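Local structure of DUF5063 domain-containing protein (Bacteroides fragilis, 3NRH) at residues E60-E65 and M138-A143; K11-F16 and S54-C59; E68-E73 and D122-I127. The protein is of unknown function but folds as a predominantly alpha-helical DUF5063 domain, found here in an assembly of two chains. One frame throughout, in Å; residues are numbered along the deposited sequence.

Contact 1 of 3, residues E60-E65 and M138-A143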
loop_
_atom_site.group_PDB
_atom_site.type_symbol
_atom_site.label_atom_id
_atom_site.label_comp_id
_atom_site.label_asym_id
_atom_site.label_seq_id
_atom_site.Cartn_x
_atom_site.Cartn_y
_atom_site.Cartn_z
ATOM N N GLU A 60 -11.719 20.093 9.540
ATOM C CA GLU A 60 -12.657 20.289 10.638
ATOM C C GLU A 60 -14.087 20.366 10.109
ATOM O O GLU A 60 -14.332 20.926 9.048
ATOM C CB GLU A 60 -12.329 21.581 11.389
ATOM C CG GLU A 60 -12.413 22.833 10.522
ATOM C CD GLU A 60 -12.236 24.114 11.316
ATOM O OE1 GLU A 60 -11.199 24.258 12.000
ATOM O OE2 GLU A 60 -13.135 24.980 11.251
HETATM N N MSE A 61 -15.026 19.800 10.855
HETATM C CA MSE A 61 -16.434 19.824 10.476
HETATM C C MSE A 61 -16.989 21.243 10.638
HETATM O O MSE A 61 -16.710 21.903 11.635
HETATM C CB MSE A 61 -17.231 18.886 11.386
HETATM C CG MSE A 61 -17.110 17.402 11.042
HETATM SE SE MSE A 61 -17.672 17.067 9.231
HETATM C CE MSE A 61 -19.347 18.022 9.219
ATOM N N ILE A 62 -17.730 21.732 9.644
ATOM C CA ILE A 62 -18.370 23.054 9.722
ATOM C C ILE A 62 -19.786 22.740 10.190
ATOM O O ILE A 62 -20.372 23.439 11.003
ATOM C CB ILE A 62 -18.491 23.731 8.336
ATOM C CG1 ILE A 62 -17.103 23.996 7.749
ATOM C CG2 ILE A 62 -19.399 24.959 8.414
ATOM C CD1 ILE A 62 -16.113 24.604 8.665
ATOM N N GLY A 63 -20.322 21.651 9.660
ATOM C CA GLY A 63 -21.661 21.243 10.006
ATOM C C GLY A 63 -22.630 21.927 9.072
ATOM O O GLY A 63 -22.408 21.983 7.853
ATOM N N ASP A 64 -23.683 22.486 9.656
ATOM C CA ASP A 64 -24.734 23.126 8.895
ATOM C C ASP A 64 -25.384 21.981 8.170
ATOM O O ASP A 64 -25.752 20.970 8.747
ATOM C CB ASP A 64 -24.195 24.096 7.841
ATOM C CG ASP A 64 -24.324 25.540 8.244
ATOM O OD1 ASP A 64 -23.335 26.065 8.787
ATOM O OD2 ASP A 64 -25.393 26.154 8.012
ATOM N N GLU A 65 -25.428 22.153 6.863
ATOM C CA GLU A 65 -26.032 21.247 5.892
ATOM C C GLU A 65 -25.266 19.948 5.652
ATOM O O GLU A 65 -24.058 19.948 5.429
ATOM C CB GLU A 65 -26.124 21.998 4.582
ATOM C CG GLU A 65 -26.895 21.367 3.485
ATOM C CD GLU A 65 -26.738 22.178 2.228
ATOM O OE1 GLU A 65 -26.699 23.420 2.355
ATOM O OE2 GLU A 65 -26.647 21.599 1.123
HETATM N N MSE A 138 -18.328 20.477 0.437
HETATM C CA MSE A 138 -17.113 19.928 -0.148
HETATM C C MSE A 138 -16.161 19.717 1.024
HETATM O O MSE A 138 -15.471 18.697 1.116
HETATM C CB MSE A 138 -16.488 20.913 -1.146
HETATM C CG MSE A 138 -17.218 21.022 -2.479
HETATM SE SE MSE A 138 -16.441 22.385 -3.629
HETATM C CE MSE A 138 -14.855 21.442 -4.174
ATOM N N ASN A 139 -16.142 20.687 1.931
ATOM C CA ASN A 139 -15.277 20.607 3.099
ATOM C C ASN A 139 -15.719 19.514 4.061
ATOM O O ASN A 139 -14.899 18.725 4.535
ATOM C CB ASN A 139 -15.243 21.950 3.830
ATOM C CG ASN A 139 -14.460 21.882 5.125
ATOM O OD1 ASN A 139 -14.979 21.458 6.156
ATOM N ND2 ASN A 139 -13.200 22.280 5.072
ATOM N N ASP A 140 -17.016 19.469 4.350
ATOM C CA ASP A 140 -17.542 18.468 5.269
ATOM C C ASP A 140 -17.438 17.048 4.737
ATOM O O ASP A 140 -17.144 16.126 5.498
ATOM C CB ASP A 140 -18.987 18.806 5.644
ATOM C CG ASP A 140 -19.064 19.940 6.654
ATOM O OD1 ASP A 140 -18.015 20.577 6.895
ATOM O OD2 ASP A 140 -20.158 20.195 7.203
ATOM N N SER A 141 -17.661 16.858 3.437
ATOM C CA SER A 141 -17.555 15.515 2.866
ATOM C C SER A 141 -16.106 15.042 2.982
ATOM O O SER A 141 -15.843 13.863 3.221
ATOM C CB SER A 141 -18.013 15.496 1.397
ATOM O OG SER A 141 -17.209 16.321 0.565
ATOM N N LEU A 142 -15.166 15.971 2.823
ATOM C CA LEU A 142 -13.745 15.644 2.938
ATOM C C LEU A 142 -13.429 15.245 4.378
ATOM O O LEU A 142 -12.788 14.223 4.628
ATOM C CB LEU A 142 -12.883 16.846 2.548
ATOM C CG LEU A 142 -11.380 16.663 2.764
ATOM C CD1 LEU A 142 -10.882 15.542 1.869
ATOM C CD2 LEU A 142 -10.640 17.962 2.461
ATOM N N ALA A 143 -13.882 16.061 5.326
ATOM C CA ALA A 143 -13.652 15.788 6.742
ATOM C C ALA A 143 -14.196 14.414 7.132
ATOM O O ALA A 143 -13.540 13.661 7.845
ATOM C CB ALA A 143 -14.303 16.875 7.602
#

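Contact 2 of 3, residues K11-F16 and S54-C59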
loop_
_atom_site.group_PDB
_atom_site.type_symbol
_atom_site.label_atom_id
_atom_site.label_comp_id
_atom_site.label_asym_id
_atom_site.label_seq_id
_atom_site.Cartn_x
_atom_site.Cartn_y
_atom_site.Cartn_z
ATOM N N LYS A 11 -3.108 21.193 -2.067
ATOM C CA LYS A 11 -2.469 20.398 -3.112
ATOM C C LYS A 11 -2.655 18.899 -2.869
ATOM O O LYS A 11 -2.800 18.119 -3.811
ATOM C CB LYS A 11 -0.974 20.730 -3.178
ATOM C CG LYS A 11 -0.178 20.301 -1.951
ATOM C CD LYS A 11 1.242 20.858 -1.987
ATOM C CE LYS A 11 2.141 20.181 -0.963
ATOM N NZ LYS A 11 1.610 20.283 0.421
ATOM N N ASN A 12 -2.641 18.505 -1.601
ATOM C CA ASN A 12 -2.804 17.105 -1.227
ATOM C C ASN A 12 -4.249 16.666 -1.432
ATOM O O ASN A 12 -4.521 15.502 -1.739
ATOM C CB ASN A 12 -2.394 16.907 0.234
ATOM C CG ASN A 12 -0.903 17.095 0.451
ATOM O OD1 ASN A 12 -0.475 17.641 1.466
ATOM N ND2 ASN A 12 -0.105 16.632 -0.502
ATOM N N VAL A 13 -5.179 17.598 -1.258
ATOM C CA VAL A 13 -6.585 17.277 -1.451
ATOM C C VAL A 13 -6.837 16.974 -2.929
ATOM O O VAL A 13 -7.499 15.991 -3.268
ATOM C CB VAL A 13 -7.488 18.440 -0.995
ATOM C CG1 VAL A 13 -8.929 18.169 -1.396
ATOM C CG2 VAL A 13 -7.390 18.602 0.513
ATOM N N ILE A 14 -6.297 17.816 -3.805
ATOM C CA ILE A 14 -6.456 17.635 -5.248
ATOM C C ILE A 14 -5.950 16.273 -5.723
ATOM O O ILE A 14 -6.632 15.575 -6.474
ATOM C CB ILE A 14 -5.701 18.739 -6.027
ATOM C CG1 ILE A 14 -6.222 20.112 -5.599
ATOM C CG2 ILE A 14 -5.865 18.535 -7.535
ATOM C CD1 ILE A 14 -7.715 20.280 -5.768
ATOM N N GLU A 15 -4.753 15.894 -5.291
ATOM C CA GLU A 15 -4.199 14.610 -5.694
ATOM C C GLU A 15 -5.035 13.456 -5.147
ATOM O O GLU A 15 -5.153 12.419 -5.794
ATOM C CB GLU A 15 -2.749 14.478 -5.232
ATOM C CG GLU A 15 -1.831 15.523 -5.841
ATOM C CD GLU A 15 -0.371 15.137 -5.755
ATOM O OE1 GLU A 15 0.075 14.718 -4.664
ATOM O OE2 GLU A 15 0.333 15.259 -6.781
ATOM N N PHE A 16 -5.612 13.635 -3.962
ATOM C CA PHE A 16 -6.457 12.593 -3.382
ATOM C C PHE A 16 -7.714 12.444 -4.244
ATOM O O PHE A 16 -8.135 11.330 -4.561
ATOM C CB PHE A 16 -6.857 12.950 -1.948
ATOM C CG PHE A 16 -7.771 11.941 -1.305
ATOM C CD1 PHE A 16 -7.336 10.637 -1.072
ATOM C CD2 PHE A 16 -9.072 12.284 -0.958
ATOM C CE1 PHE A 16 -8.193 9.689 -0.500
ATOM C CE2 PHE A 16 -9.934 11.346 -0.387
ATOM C CZ PHE A 16 -9.493 10.047 -0.158
ATOM N N SER A 54 -3.363 9.356 3.463
ATOM C CA SER A 54 -2.463 9.585 4.588
ATOM C C SER A 54 -1.819 10.964 4.547
ATOM O O SER A 54 -1.385 11.478 5.574
ATOM C CB SER A 54 -1.353 8.526 4.603
ATOM O OG SER A 54 -1.891 7.219 4.706
HETATM N N MSE A 55 -1.759 11.559 3.359
HETATM C CA MSE A 55 -1.143 12.873 3.192
HETATM C C MSE A 55 -2.108 14.047 3.242
HETATM O O MSE A 55 -1.698 15.203 3.091
HETATM C CB MSE A 55 -0.368 12.911 1.877
HETATM C CG MSE A 55 0.817 11.961 1.866
HETATM SE SE MSE A 55 1.742 11.955 0.174
HETATM C CE MSE A 55 2.731 13.609 0.363
ATOM N N LEU A 56 -3.385 13.757 3.460
ATOM C CA LEU A 56 -4.397 14.802 3.528
ATOM C C LEU A 56 -4.158 15.731 4.707
ATOM O O LEU A 56 -3.595 15.327 5.723
ATOM C CB LEU A 56 -5.788 14.180 3.649
ATOM C CG LEU A 56 -6.318 13.511 2.377
ATOM C CD1 LEU A 56 -7.644 12.826 2.661
ATOM C CD2 LEU A 56 -6.479 14.561 1.288
ATOM N N PRO A 57 -4.561 17.003 4.575
ATOM C CA PRO A 57 -4.376 17.959 5.669
ATOM C C PRO A 57 -5.491 17.776 6.694
ATOM O O PRO A 57 -6.491 17.111 6.421
ATOM C CB PRO A 57 -4.448 19.305 4.959
ATOM C CG PRO A 57 -5.452 19.050 3.884
ATOM C CD PRO A 57 -5.033 17.684 3.355
ATOM N N LYS A 58 -5.315 18.361 7.873
ATOM C CA LYS A 58 -6.311 18.262 8.932
ATOM C C LYS A 58 -7.575 19.027 8.550
ATOM O O LYS A 58 -7.518 20.205 8.197
ATOM C CB LYS A 58 -5.735 18.813 10.239
ATOM C CG LYS A 58 -4.587 17.982 10.796
ATOM C CD LYS A 58 -3.825 18.713 11.895
ATOM C CE LYS A 58 -3.021 19.876 11.331
ATOM N NZ LYS A 58 -2.175 20.524 12.371
ATOM N N CYS A 59 -8.714 18.345 8.620
ATOM C CA CYS A 59 -9.994 18.954 8.275
ATOM C C CYS A 59 -10.922 19.032 9.483
ATOM O O CYS A 59 -10.918 18.153 10.342
ATOM C CB CYS A 59 -10.672 18.151 7.162
ATOM S SG CYS A 59 -9.690 18.012 5.655
#

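Contact 3 of 3, residues E68-E73 and D122-I127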
loop_
_atom_site.group_PDB
_atom_site.type_symbol
_atom_site.label_atom_id
_atom_site.label_comp_id
_atom_site.label_asym_id
_atom_site.label_seq_id
_atom_site.Cartn_x
_atom_site.Cartn_y
_atom_site.Cartn_z
ATOM N N GLU A 68 -24.701 15.715 0.315
ATOM C CA GLU A 68 -25.549 14.752 -0.382
ATOM C C GLU A 68 -24.839 13.405 -0.371
ATOM O O GLU A 68 -23.611 13.346 -0.332
ATOM C CB GLU A 68 -25.780 15.177 -1.840
ATOM C CG GLU A 68 -26.889 16.198 -2.054
ATOM C CD GLU A 68 -27.082 16.542 -3.523
ATOM O OE1 GLU A 68 -27.192 15.606 -4.346
ATOM O OE2 GLU A 68 -27.128 17.747 -3.857
ATOM N N THR A 69 -25.610 12.329 -0.397
ATOM C CA THR A 69 -25.046 10.989 -0.411
ATOM C C THR A 69 -25.295 10.404 -1.796
ATOM O O THR A 69 -26.258 10.771 -2.466
ATOM C CB THR A 69 -25.713 10.089 0.656
ATOM O OG1 THR A 69 -25.421 10.603 1.961
ATOM C CG2 THR A 69 -25.193 8.665 0.560
ATOM N N TYR A 70 -24.419 9.511 -2.237
ATOM C CA TYR A 70 -24.584 8.900 -3.544
ATOM C C TYR A 70 -24.938 7.425 -3.446
ATOM O O TYR A 70 -25.914 6.969 -4.040
ATOM C CB TYR A 70 -23.301 9.026 -4.378
ATOM C CG TYR A 70 -23.406 8.330 -5.721
ATOM C CD1 TYR A 70 -23.850 9.010 -6.855
ATOM C CD2 TYR A 70 -23.098 6.976 -5.849
ATOM C CE1 TYR A 70 -23.984 8.357 -8.083
ATOM C CE2 TYR A 70 -23.231 6.315 -7.068
ATOM C CZ TYR A 70 -23.669 7.008 -8.181
ATOM O OH TYR A 70 -23.767 6.352 -9.395
ATOM N N VAL A 71 -24.129 6.685 -2.693
ATOM C CA VAL A 71 -24.313 5.247 -2.561
ATOM C C VAL A 71 -25.586 4.790 -1.857
ATOM O O VAL A 71 -25.805 5.076 -0.681
ATOM C CB VAL A 71 -23.091 4.604 -1.864
ATOM C CG1 VAL A 71 -23.273 3.096 -1.772
ATOM C CG2 VAL A 71 -21.825 4.932 -2.643
ATOM N N THR A 72 -26.414 4.067 -2.602
ATOM C CA THR A 72 -27.660 3.517 -2.094
ATOM C C THR A 72 -27.432 2.018 -1.917
ATOM O O THR A 72 -26.399 1.491 -2.334
ATOM C CB THR A 72 -28.810 3.722 -3.098
ATOM O OG1 THR A 72 -28.519 3.012 -4.311
ATOM C CG2 THR A 72 -28.985 5.201 -3.409
ATOM N N GLU A 73 -28.383 1.326 -1.301
ATOM C CA GLU A 73 -28.240 -0.113 -1.103
ATOM C C GLU A 73 -28.093 -0.829 -2.447
ATOM O O GLU A 73 -27.314 -1.773 -2.577
ATOM C CB GLU A 73 -29.455 -0.670 -0.354
ATOM C CG GLU A 73 -29.356 -2.151 -0.018
ATOM C CD GLU A 73 -28.118 -2.488 0.795
ATOM O OE1 GLU A 73 -27.887 -1.832 1.832
ATOM O OE2 GLU A 73 -27.377 -3.412 0.399
ATOM N N ASP A 122 -17.423 4.976 1.001
ATOM C CA ASP A 122 -16.860 6.209 1.547
ATOM C C ASP A 122 -16.218 7.095 0.487
ATOM O O ASP A 122 -16.422 8.307 0.482
ATOM C CB ASP A 122 -15.838 5.904 2.640
ATOM C CG ASP A 122 -16.427 6.036 4.036
ATOM O OD1 ASP A 122 -16.933 7.133 4.374
ATOM O OD2 ASP A 122 -16.385 5.049 4.794
ATOM N N ILE A 123 -15.455 6.498 -0.420
ATOM C CA ILE A 123 -14.784 7.286 -1.456
ATOM C C ILE A 123 -15.763 7.906 -2.457
ATOM O O ILE A 123 -15.660 9.090 -2.780
ATOM C CB ILE A 123 -13.754 6.433 -2.227
ATOM C CG1 ILE A 123 -12.792 5.762 -1.238
ATOM C CG2 ILE A 123 -12.966 7.316 -3.203
ATOM C CD1 ILE A 123 -12.031 6.739 -0.361
ATOM N N LYS A 124 -16.714 7.108 -2.939
ATOM C CA LYS A 124 -17.695 7.592 -3.913
ATOM C C LYS A 124 -18.571 8.718 -3.359
ATOM O O LYS A 124 -18.854 9.695 -4.058
ATOM C CB LYS A 124 -18.584 6.438 -4.382
ATOM C CG LYS A 124 -19.629 6.820 -5.435
ATOM C CD LYS A 124 -18.987 7.270 -6.743
ATOM C CE LYS A 124 -20.044 7.541 -7.813
ATOM N NZ LYS A 124 -19.430 7.872 -9.137
ATOM N N ASP A 125 -19.010 8.583 -2.111
ATOM C CA ASP A 125 -19.848 9.620 -1.509
ATOM C C ASP A 125 -19.086 10.938 -1.462
ATOM O O ASP A 125 -19.650 12.009 -1.708
ATOM C CB ASP A 125 -20.284 9.224 -0.093
ATOM C CG ASP A 125 -21.433 8.229 -0.090
ATOM O OD1 ASP A 125 -22.029 7.993 -1.163
ATOM O OD2 ASP A 125 -21.751 7.690 0.993
ATOM N N PHE A 126 -17.796 10.847 -1.157
ATOM C CA PHE A 126 -16.946 12.022 -1.083
ATOM C C PHE A 126 -16.747 12.730 -2.434
ATOM O O PHE A 126 -17.011 13.926 -2.553
ATOM C CB PHE A 126 -15.577 11.644 -0.511
ATOM C CG PHE A 126 -14.521 12.683 -0.748
ATOM C CD1 PHE A 126 -14.651 13.963 -0.215
ATOM C CD2 PHE A 126 -13.418 12.398 -1.545
ATOM C CE1 PHE A 126 -13.694 14.946 -0.478
ATOM C CE2 PHE A 126 -12.455 13.373 -1.813
ATOM C CZ PHE A 126 -12.597 14.650 -1.277
ATOM N N ILE A 127 -16.284 12.004 -3.448
ATOM C CA ILE A 127 -16.031 12.643 -4.739
ATOM C C ILE A 127 -17.279 13.148 -5.452
ATOM O O ILE A 127 -17.210 14.122 -6.208
ATOM C CB ILE A 127 -15.232 11.733 -5.696
ATOM C CG1 ILE A 127 -16.007 10.450 -5.990
ATOM C CG2 ILE A 127 -13.857 11.444 -5.092
ATOM C CD1 ILE A 127 -15.337 9.567 -7.033
HETATM O O HOH W 1 -21.105 12.332 0.574
HETATM O O HOH W 2 -22.320 11.523 -1.835
HETATM O O HOH W 3 -23.783 5.971 1.179
#

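Contact 1 of 3, residues E60-E65 and M138-A143
D140 turns its carboxylate to the backbone amides of I62 and G63 in the irregular loop M61-G63, and the end of the selenomethionine side chain of M61 bends over it. Each carboxylate oxygen takes one amide of two consecutive residues. I62 N donates to D140 OD1 at 3.0 Å and nearly straight, with an N-H...O angle of 164°, while G63 N reaches D140 OD2 at 2.9 Å through a more bent bond of 136°. Both amides come in on the syn side of their oxygen, each tilted out of the carboxylate plane, I62 N the more so. The group is held at both corners, and its rotation about CB-CG is fixed. G63 O stands 2.9 Å from D140 OD2, a close pair of acceptors that does not bond; their repulsion may be eased by the two amide donors.

M61 starts out pointing away from the helix and comes back. Its chain bends twice, chi2 placing SE 3.7 Å from A143 CB and chi3 placing CE 3.1 Å from D140 OD2, and the side chains of M61 and D140 cross at about a right angle. On the other side of the amide pair, CG1 of I62 runs past the carboxylate, 3.6 Å from D140 OD1. The carboxylate is thus gripped by backbone and bordered by apolar groups, with P67 of the same loop also touching D140; I144, one turn farther along the helix from D140, meets M61.

A helix carboxylate bound by two consecutive backbone amides in this way packs the loop between helices 35-54 and 73-87 onto helix 135-169 of the all-alpha DUF5063 domain.

Contact 2 of 3, residues K11-F16 and S54-C59
The first turns of helix 11-28 pack against the start of the long loop that leaves helix 35-54, and L56 is the side chain that fills the join. Its CB points away from the helix, yet both methyls come back to it. CD1 sits over the centre of the F16 ring, 4.0 Å from the centroid and 12° off the normal, a CH-pi contact. The other methyl, L56 CD2, lies 3.6 Å from F16 CB and also touches N12 O. In F16, chi1 (178°) sets CG anti to the backbone N, and chi2 (64°) turns the ring face to L56; side chains of helix 35-54, among them L49 and A53, also touch it. This is loop-on-helix packing in an all-alpha domain, with the loop wedged beside the helix it approaches. P57 continues the apolar surface, its CD 3.8 Å from V13 CG2, the two side chains crossing at about a right angle. L142 of helix 135-169 touches V13 as well. At the polar end, N12 lies beside the main chain of M55, with CB 3.4 Å from M55 O. N12 OD1 is 3.2 Å from the same oxygen, two acceptors that do not bond. Q146 of helix 135-169 holds P57 O and C59 N by hydrogen bonds.

Contact 3 of 3, residues E68-E73 and D122-I127
D125 and K124, neighbours on helix 112-131, meet Y70 and V71 of the loop that runs into helix 73-87, whose N-cap is T72. The hydrogen bonds converge on one oxygen. D125 OD1 accepts Y70 N at 3.0 Å from above the carboxylate plane and V71 N at 2.9 Å almost along the C-O axis, the latter bond practically straight at 176°. The CB bond of D125 does not face the loop, but chi1 (-79°) brings CG round to it, and OD1 alone takes both amides. Water adds to this: water 3 donates to both V71 O and D125 OD2, joining the other oxygen to the loop.

Methyl groups lie against the carboxylate oxygens, with T69 CG2 3.6 Å from D125 OD2 and V71 CG2 3.4 Å from D125 OD1. V71 also packs on Y120 and Q121 of the same helix.

The aromatic interaction belongs to K124, whose aliphatic chain passes across one face of the Y70 ring. NZ makes a cation-pi contact 4.7 Å from the centroid, although its salt bridge is to E28 of helix 11-28. F128 meets Y70 edge-to-face. In a CH-pi contact 3.6 Å from the centroid, K124 CE lies over the face, offset toward the rim and 3.5 Å from Y70 CE2.

How the contacts relate
All three contacts involve the long loop between helix 35-54 and helix 73-87, which meets helix 11-28 in contact 2, helix 135-169 in contact 1 and helix 112-131 in contact 3. Contacts 1 and 2 are partly buried, whereas contact 3 is a surface contact with bridging waters. Contact 2 is carried by apolar packing without a hydrogen bond across it. Contacts 1 and 3 each use a helix aspartate against two successive loop amides, split between both oxygens in the first and gathered on one in the third. The contacts also touch one another: L142 of contact 1 meets C59 of contact 2, and F126 of contact 3 touches both L142 and F16.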